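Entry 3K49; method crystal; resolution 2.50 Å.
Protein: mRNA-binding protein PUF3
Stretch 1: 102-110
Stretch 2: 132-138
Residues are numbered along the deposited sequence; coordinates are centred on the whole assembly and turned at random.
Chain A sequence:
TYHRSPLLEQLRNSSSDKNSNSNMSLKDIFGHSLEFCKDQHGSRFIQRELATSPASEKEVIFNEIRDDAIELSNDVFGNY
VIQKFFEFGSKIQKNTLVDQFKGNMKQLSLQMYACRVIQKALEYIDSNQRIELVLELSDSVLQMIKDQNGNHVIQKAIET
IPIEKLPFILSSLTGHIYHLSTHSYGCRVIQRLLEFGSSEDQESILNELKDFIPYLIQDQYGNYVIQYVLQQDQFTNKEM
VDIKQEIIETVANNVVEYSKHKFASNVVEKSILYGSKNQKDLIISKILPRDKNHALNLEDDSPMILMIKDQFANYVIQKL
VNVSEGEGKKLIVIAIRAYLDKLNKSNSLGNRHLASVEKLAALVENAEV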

# COMPACT_ATOMS: atom_id res chain seq x y z
N LYS A 102 24.53 -14.10 3.42
CA LYS A 102 24.54 -15.23 2.49
C LYS A 102 24.28 -16.56 3.19
O LYS A 102 24.96 -16.90 4.16
CB LYS A 102 25.87 -15.31 1.74
CG LYS A 102 26.06 -14.23 0.68
CD LYS A 102 27.38 -14.43 -0.04
CE LYS A 102 28.04 -13.11 -0.41
NZ LYS A 102 29.45 -13.31 -0.87
N GLY A 103 23.28 -17.29 2.69
CA GLY A 103 22.88 -18.57 3.27
C GLY A 103 21.87 -18.40 4.38
O GLY A 103 21.39 -19.39 4.93
N ASN A 104 21.54 -17.16 4.72
CA ASN A 104 20.66 -16.86 5.85
C ASN A 104 19.50 -15.97 5.50
O ASN A 104 18.76 -15.55 6.39
CB ASN A 104 21.44 -16.22 7.00
CG ASN A 104 22.65 -17.03 7.40
OD1 ASN A 104 22.52 -18.14 7.89
ND2 ASN A 104 23.85 -16.46 7.19
N MET A 105 19.33 -15.69 4.21
CA MET A 105 18.26 -14.80 3.78
C MET A 105 16.91 -15.18 4.35
O MET A 105 16.25 -14.33 4.95
CB MET A 105 18.16 -14.73 2.25
CG MET A 105 18.75 -13.47 1.67
SD MET A 105 17.97 -11.97 2.32
CE MET A 105 16.58 -11.78 1.20
N LYS A 106 16.50 -16.43 4.16
CA LYS A 106 15.15 -16.87 4.53
C LYS A 106 14.91 -16.65 6.01
O LYS A 106 13.92 -16.03 6.41
CB LYS A 106 14.94 -18.34 4.16
CG LYS A 106 13.48 -18.76 4.16
CD LYS A 106 13.28 -20.05 3.37
CE LYS A 106 11.97 -20.71 3.74
NZ LYS A 106 11.70 -21.92 2.92
N GLN A 107 15.84 -17.13 6.82
CA GLN A 107 15.71 -17.02 8.26
C GLN A 107 15.60 -15.56 8.70
O GLN A 107 14.70 -15.21 9.46
CB GLN A 107 16.88 -17.71 8.93
CG GLN A 107 16.88 -17.61 10.43
CD GLN A 107 17.89 -18.55 11.05
OE1 GLN A 107 18.93 -18.86 10.46
NE2 GLN A 107 17.58 -19.04 12.25
N LEU A 108 16.52 -14.72 8.23
CA LEU A 108 16.50 -13.31 8.57
C LEU A 108 15.20 -12.66 8.09
O LEU A 108 14.58 -11.86 8.79
CB LEU A 108 17.70 -12.58 7.97
CG LEU A 108 19.03 -13.12 8.46
CD1 LEU A 108 20.17 -12.49 7.70
CD2 LEU A 108 19.14 -12.88 9.95
N SER A 109 14.77 -13.04 6.91
CA SER A 109 13.60 -12.39 6.33
C SER A 109 12.34 -12.70 7.12
O SER A 109 11.39 -11.93 7.11
CB SER A 109 13.45 -12.76 4.86
OG SER A 109 14.52 -12.22 4.10
N LEU A 110 12.35 -13.83 7.82
CA LEU A 110 11.19 -14.21 8.63
C LEU A 110 11.20 -13.65 10.08
O LEU A 110 10.17 -13.62 10.77
CB LEU A 110 10.98 -15.74 8.59
CG LEU A 110 10.74 -16.36 7.19
CD1 LEU A 110 11.05 -17.86 7.14
CD2 LEU A 110 9.32 -16.07 6.72
N GLU A 132 21.56 -11.54 -5.68
CA GLU A 132 22.27 -12.65 -5.06
C GLU A 132 21.60 -13.09 -3.76
O GLU A 132 21.41 -14.28 -3.52
CB GLU A 132 23.72 -12.24 -4.80
CG GLU A 132 24.67 -13.36 -4.46
CD GLU A 132 26.07 -12.83 -4.13
OE1 GLU A 132 26.70 -13.33 -3.17
OE2 GLU A 132 26.54 -11.89 -4.82
N LEU A 133 21.24 -12.12 -2.92
CA LEU A 133 20.51 -12.39 -1.68
C LEU A 133 19.07 -12.87 -1.92
O LEU A 133 18.61 -13.84 -1.30
CB LEU A 133 20.48 -11.14 -0.79
CG LEU A 133 21.78 -10.79 -0.07
CD1 LEU A 133 21.57 -9.56 0.80
CD2 LEU A 133 22.28 -11.98 0.79
N VAL A 134 18.35 -12.18 -2.80
CA VAL A 134 16.96 -12.51 -3.07
C VAL A 134 16.78 -13.91 -3.69
O VAL A 134 15.79 -14.58 -3.41
CB VAL A 134 16.29 -11.43 -3.95
CG1 VAL A 134 14.93 -11.90 -4.40
CG2 VAL A 134 16.19 -10.12 -3.16
N LEU A 135 17.74 -14.35 -4.50
CA LEU A 135 17.71 -15.68 -5.10
C LEU A 135 17.52 -16.80 -4.08
O LEU A 135 17.11 -17.91 -4.43
CB LEU A 135 18.97 -15.94 -5.92
CG LEU A 135 18.84 -15.81 -7.44
CD1 LEU A 135 19.93 -14.93 -8.02
CD2 LEU A 135 18.85 -17.17 -8.09
N GLU A 136 17.84 -16.51 -2.82
CA GLU A 136 17.76 -17.52 -1.78
C GLU A 136 16.32 -17.76 -1.38
O GLU A 136 16.02 -18.70 -0.62
CB GLU A 136 18.56 -17.10 -0.55
CG GLU A 136 20.05 -17.05 -0.77
CD GLU A 136 20.82 -16.65 0.47
OE1 GLU A 136 20.40 -17.05 1.59
OE2 GLU A 136 21.85 -15.95 0.34
N LEU A 137 15.43 -16.91 -1.88
CA LEU A 137 14.02 -16.98 -1.57
C LEU A 137 13.25 -17.58 -2.74
O LEU A 137 12.02 -17.64 -2.72
CB LEU A 137 13.46 -15.60 -1.22
CG LEU A 137 14.11 -14.89 -0.03
CD1 LEU A 137 13.67 -13.42 0.04
CD2 LEU A 137 13.82 -15.60 1.27
N SER A 138 13.99 -18.05 -3.75
CA SER A 138 13.38 -18.46 -5.02
C SER A 138 12.37 -19.61 -4.92
O SER A 138 11.51 -19.76 -5.79
CB SER A 138 14.47 -18.76 -6.06
OG SER A 138 15.26 -19.86 -5.66

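A single carboxylate, that of Glu136, bonds two backbone amides, one in the loop before a helix and one on its first residue. Gly103 N donates to Glu136 OE2 at 3.1 Å along a nearly straight line (171°), and Met105 N donates to Glu136 OE1, also at 3.1 Å. A weak bond from Gly103 N to Glu136 OE1, again 3.1 Å, makes the glycine amide straddle both oxygens. The amide between them does not join in: Asn104 N lies 3.3 Å from Glu136 OE1, but at a poor angle. The case illustrates a general principle, that amides at and just before a helix's start can be satisfied by an acidic side chain distant in sequence. Asn104 occupies the N-cap position, yet its own side chain makes no capping bond. Gly103 suits the turn, since at its phi/psi of 87/-3° a CB would be jammed against the preceding carbonyl oxygen.

Beside this polar anchor, Met105 is buried and has the largest area covered by the other stretch of any residue here. Its CB is directed toward the second stretch, and its chain packs against two leucines: Met105 CG lies 3.8 Å from Leu133 CB, and Met105 CE lies 3.5 Å from Leu137 CD1. Met105 CG also comes within 3.0 Å of Leu133 O, a tight approach to a carbonyl that already accepts the amide of Glu136. Leu137 extends the apolar surface along the helix, its CD2 resting 3.7 Å from Lys106 CA. One turn on, Ser109 directs its hydroxyl into its own helix, with Ser109 OG donating to Met105 O at 2.9 Å.

Lys102 and Glu132 form a salt bridge, with Lys102 NZ 3.6 Å from Glu132 OE1. Lys102 CE sits closer to that oxygen, at 3.1 Å, so the carboxylate lies alongside the end of the lysine chain.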